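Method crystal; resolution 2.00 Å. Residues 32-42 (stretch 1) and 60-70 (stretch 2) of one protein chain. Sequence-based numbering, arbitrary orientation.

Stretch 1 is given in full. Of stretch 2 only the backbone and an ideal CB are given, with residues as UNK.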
# COMPACT_ATOMS: atom_id res chain seq x y z
N PRO B 32 -5.19 -17.92 16.16
CA PRO B 32 -4.63 -17.98 14.81
C PRO B 32 -5.71 -18.45 13.84
O PRO B 32 -6.62 -19.15 14.28
CB PRO B 32 -3.50 -19.00 14.93
CG PRO B 32 -3.88 -19.84 16.10
CD PRO B 32 -4.56 -18.91 17.06
N GLN B 33 -5.63 -18.10 12.55
CA GLN B 33 -4.56 -17.29 11.99
C GLN B 33 -4.85 -15.81 12.17
O GLN B 33 -5.94 -15.34 11.84
CB GLN B 33 -4.39 -17.63 10.51
CG GLN B 33 -3.32 -16.84 9.77
CD GLN B 33 -3.37 -17.08 8.26
OE1 GLN B 33 -4.43 -16.97 7.64
NE2 GLN B 33 -2.22 -17.42 7.68
N ASN B 34 -3.87 -15.06 12.68
CA ASN B 34 -4.04 -13.63 12.83
C ASN B 34 -3.47 -12.89 11.62
O ASN B 34 -2.89 -13.51 10.74
CB ASN B 34 -3.38 -13.14 14.12
CG ASN B 34 -4.12 -13.60 15.36
OD1 ASN B 34 -5.35 -13.59 15.39
ND2 ASN B 34 -3.38 -14.03 16.37
N ALA B 35 -3.63 -11.57 11.60
CA ALA B 35 -3.34 -10.83 10.39
C ALA B 35 -2.48 -9.60 10.61
O ALA B 35 -2.43 -9.04 11.70
CB ALA B 35 -4.65 -10.42 9.71
N ILE B 36 -1.78 -9.20 9.55
CA ILE B 36 -1.08 -7.92 9.49
C ILE B 36 -1.26 -7.30 8.11
O ILE B 36 -1.52 -8.00 7.14
CB ILE B 36 0.43 -8.06 9.78
CG1 ILE B 36 1.07 -9.10 8.85
CG2 ILE B 36 0.68 -8.44 11.23
CD1 ILE B 36 2.58 -9.12 8.91
N SER B 37 -1.14 -5.98 8.04
CA SER B 37 -1.17 -5.28 6.76
C SER B 37 0.15 -5.48 6.02
O SER B 37 1.15 -5.85 6.62
CB SER B 37 -1.45 -3.79 6.97
OG SER B 37 -1.32 -3.07 5.76
N LEU B 38 0.14 -5.24 4.72
CA LEU B 38 1.37 -5.24 3.93
C LEU B 38 2.29 -4.11 4.40
O LEU B 38 3.52 -4.23 4.32
CB LEU B 38 1.06 -5.09 2.44
CG LEU B 38 2.17 -5.43 1.45
CD1 LEU B 38 2.83 -6.76 1.78
CD2 LEU B 38 1.62 -5.44 0.03
N ILE B 39 1.70 -3.03 4.90
CA ILE B 39 2.45 -1.91 5.46
C ILE B 39 3.30 -2.37 6.63
O ILE B 39 4.46 -1.97 6.77
CB ILE B 39 1.50 -0.79 5.93
CG1 ILE B 39 0.83 -0.13 4.72
CG2 ILE B 39 2.26 0.24 6.76
CD1 ILE B 39 0.30 1.25 4.99
N THR B 40 2.72 -3.23 7.47
CA THR B 40 3.43 -3.77 8.62
C THR B 40 4.54 -4.72 8.19
O THR B 40 5.64 -4.69 8.74
CB THR B 40 2.47 -4.49 9.58
OG1 THR B 40 1.57 -3.54 10.17
CG2 THR B 40 3.23 -5.20 10.69
N TRP B 41 4.26 -5.55 7.19
CA TRP B 41 5.25 -6.48 6.65
C TRP B 41 6.51 -5.75 6.22
O TRP B 41 7.62 -6.17 6.54
CB TRP B 41 4.67 -7.28 5.48
CG TRP B 41 5.54 -8.43 5.03
CD1 TRP B 41 5.47 -9.72 5.45
CD2 TRP B 41 6.60 -8.38 4.07
NE1 TRP B 41 6.42 -10.48 4.82
CE2 TRP B 41 7.14 -9.68 3.96
CE3 TRP B 41 7.17 -7.36 3.29
CZ2 TRP B 41 8.20 -9.99 3.11
CZ3 TRP B 41 8.22 -7.67 2.44
CH2 TRP B 41 8.72 -8.98 2.36
N MET B 42 6.34 -4.64 5.50
CA MET B 42 7.47 -3.85 5.00
C MET B 42 8.28 -3.20 6.12
O MET B 42 9.51 -3.24 6.10
CB MET B 42 6.97 -2.78 4.03
CG MET B 42 6.43 -3.32 2.72
SD MET B 42 6.08 -2.03 1.52
CE MET B 42 4.34 -1.76 1.81
N UNK B 60 8.63 -16.14 9.98
CA UNK B 60 7.64 -15.92 11.03
C UNK B 60 6.46 -15.11 10.52
O UNK B 60 5.31 -15.38 10.88
CB UNK B 60 8.28 -15.21 12.23
N UNK B 61 6.73 -14.12 9.68
CA UNK B 61 5.69 -13.23 9.16
C UNK B 61 4.73 -13.94 8.21
O UNK B 61 3.56 -13.57 8.10
CB UNK B 61 6.33 -12.04 8.44
N UNK B 62 5.22 -14.97 7.53
CA UNK B 62 4.42 -15.69 6.54
C UNK B 62 3.34 -16.56 7.19
O UNK B 62 2.49 -17.12 6.50
CB UNK B 62 5.33 -16.56 5.67
N UNK B 63 3.38 -16.66 8.52
CA UNK B 63 2.37 -17.40 9.27
C UNK B 63 1.16 -16.51 9.56
O UNK B 63 0.15 -16.98 10.09
CB UNK B 63 2.96 -17.94 10.57
N UNK B 64 1.29 -15.24 9.22
CA UNK B 64 0.20 -14.28 9.36
C UNK B 64 -0.58 -14.17 8.06
O UNK B 64 0.00 -14.27 6.98
CB UNK B 64 0.74 -12.91 9.77
N UNK B 65 -1.89 -13.97 8.15
CA UNK B 65 -2.62 -13.51 6.99
C UNK B 65 -2.08 -12.13 6.65
O UNK B 65 -2.10 -11.22 7.48
CB UNK B 65 -4.13 -13.49 7.24
N UNK B 66 -1.59 -11.97 5.43
CA UNK B 66 -0.97 -10.71 5.04
C UNK B 66 -1.85 -10.02 4.01
O UNK B 66 -1.98 -10.49 2.88
CB UNK B 66 0.44 -10.94 4.49
N UNK B 67 -2.45 -8.91 4.42
CA UNK B 67 -3.47 -8.26 3.61
C UNK B 67 -2.91 -7.09 2.80
O UNK B 67 -2.41 -6.12 3.36
CB UNK B 67 -4.61 -7.77 4.51
N UNK B 68 -3.00 -7.22 1.48
CA UNK B 68 -2.53 -6.18 0.57
C UNK B 68 -3.41 -4.94 0.62
O UNK B 68 -4.57 -5.01 1.04
CB UNK B 68 -2.47 -6.72 -0.86
N UNK B 69 -2.87 -3.81 0.19
CA UNK B 69 -3.65 -2.58 0.07
C UNK B 69 -4.22 -2.49 -1.34
O UNK B 69 -3.49 -2.35 -2.31
CB UNK B 69 -2.80 -1.35 0.39
N UNK B 70 -5.55 -2.56 -1.42
CA UNK B 70 -6.25 -2.46 -2.69
C UNK B 70 -7.13 -1.22 -2.70
O UNK B 70 -7.09 -0.42 -1.77
CB UNK B 70 -7.09 -3.72 -2.95

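Position 60 lies on a helical backbone with its CB beyond the reach of stretch 1, so this contact leaves the choice open; it is Ala60.

At 61 the backbone is still helical and CA-to-CB points toward stretch 1, with the ideal CB 3.9 Å from Trp41 CD1. Such apolar surroundings suit a leucine, isoleucine or methionine. In Leu61, CD1 lies 4.1 Å from the centroid of the five-membered ring of Trp41 in an off-centre CH-pi contact, and CD2 is 4.1 Å from Ile36 CD1.

Positions 62 and 63 pass through a type I turn, and neither CB comes near stretch 1, so the contact leaves the choice open, and small polar residues, common in turns, are among those that fit. They are Ser62 and Thr63. Thr63 OG1 donates to Ala60 O (2.7 Å), and Gln33 NE2 donates a weak hydrogen bond to Thr63 O at 3.4 Å.

The turn closes at 64, where the backbone is extended and CB points sideways, 3.9 Å from Ile36 CG1 and 3.8 Å from Asn34 O. A large apolar or aromatic side chain could cover this strip. Phe64 does so, its ring edge approaching Ala35 N, with CD2 4.1 Å from that atom.

Position 65 shares its face of the parallel sheet with Ala35, its ideal CB 4.0 Å from Ala35 CB and 3.5 Å from Gln33 OE1; a polar or modest side chain would suit. Asn65 packs there, while its N donates to Asn34 O (2.8 Å) and its O accepts from Ile36 N (2.9 Å).

Position 66 turns to the face of Ile36, with Trp41 CD1 5.3 Å from the ideal CB. A longer apolar chain is needed to span that gap, and Ile66 brings CD1 to 3.6 Å from Trp41 CD1 and CG2 to 4.1 Å from Leu38 CD1.

At 67, back on the face of Ala35 and Ser37, a beta-branched or other apolar residue is plausible. Ile67 places CD1 4.2 Å from Ala35 CB; its N donates to Ile36 O and its O accepts from Leu38 N, both at 3.0 Å.

CB of 68 points away, leaving polar chains possible; Asn68 nevertheless brings OD1 to 3.5 Å from Leu38 CD2. At 69 no stretch 1 atom approaches the ideal CB, so contact depends on atoms beyond CB, and a branched or longer apolar chain would suit; Ile69 CD1 reaches Ile39 CG1 at 3.6 Å and Leu38 CB at 4.2 Å. Position 70 is out of reach of stretch 1, which leaves it open; it is Ser70, at an N-cap position, though its side chain makes no capping bond.

Stretch 2, residues 60-70: ALSTFNIINIS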
# COMPACT_ATOMS: atom_id res chain seq x y z
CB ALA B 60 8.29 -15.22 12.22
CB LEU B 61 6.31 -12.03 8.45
CG LEU B 61 7.02 -11.01 9.35
CD1 LEU B 61 7.51 -9.83 8.54
CD2 LEU B 61 6.09 -10.55 10.46
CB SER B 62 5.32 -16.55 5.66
OG SER B 62 6.00 -17.54 6.42
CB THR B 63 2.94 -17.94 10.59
OG1 THR B 63 3.17 -16.86 11.49
CG2 THR B 63 4.25 -18.68 10.35
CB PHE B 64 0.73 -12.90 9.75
CG PHE B 64 1.20 -12.80 11.16
CD1 PHE B 64 2.47 -13.20 11.51
CD2 PHE B 64 0.37 -12.28 12.14
CE1 PHE B 64 2.91 -13.10 12.82
CE2 PHE B 64 0.80 -12.18 13.45
CZ PHE B 64 2.08 -12.59 13.79
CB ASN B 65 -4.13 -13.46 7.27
CG ASN B 65 -4.92 -12.91 6.10
OD1 ASN B 65 -4.45 -12.89 4.97
ND2 ASN B 65 -6.14 -12.47 6.37
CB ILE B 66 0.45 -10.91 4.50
CG1 ILE B 66 1.32 -11.60 5.55
CG2 ILE B 66 1.06 -9.58 4.11
CD1 ILE B 66 2.70 -11.96 5.07
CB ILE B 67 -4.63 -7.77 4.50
CG1 ILE B 67 -5.09 -8.90 5.43
CG2 ILE B 67 -5.78 -7.27 3.64
CD1 ILE B 67 -6.26 -8.54 6.30
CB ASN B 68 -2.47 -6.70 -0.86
CG ASN B 68 -1.64 -7.97 -0.99
OD1 ASN B 68 -0.63 -8.14 -0.30
ND2 ASN B 68 -2.06 -8.86 -1.88
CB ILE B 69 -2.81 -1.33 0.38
CG1 ILE B 69 -2.10 -1.48 1.72
CG2 ILE B 69 -3.69 -0.08 0.37
CD1 ILE B 69 -0.61 -1.29 1.64
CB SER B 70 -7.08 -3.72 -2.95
OG SER B 70 -8.06 -3.88 -1.94
O HOH W 1 -3.24 -3.50 4.30
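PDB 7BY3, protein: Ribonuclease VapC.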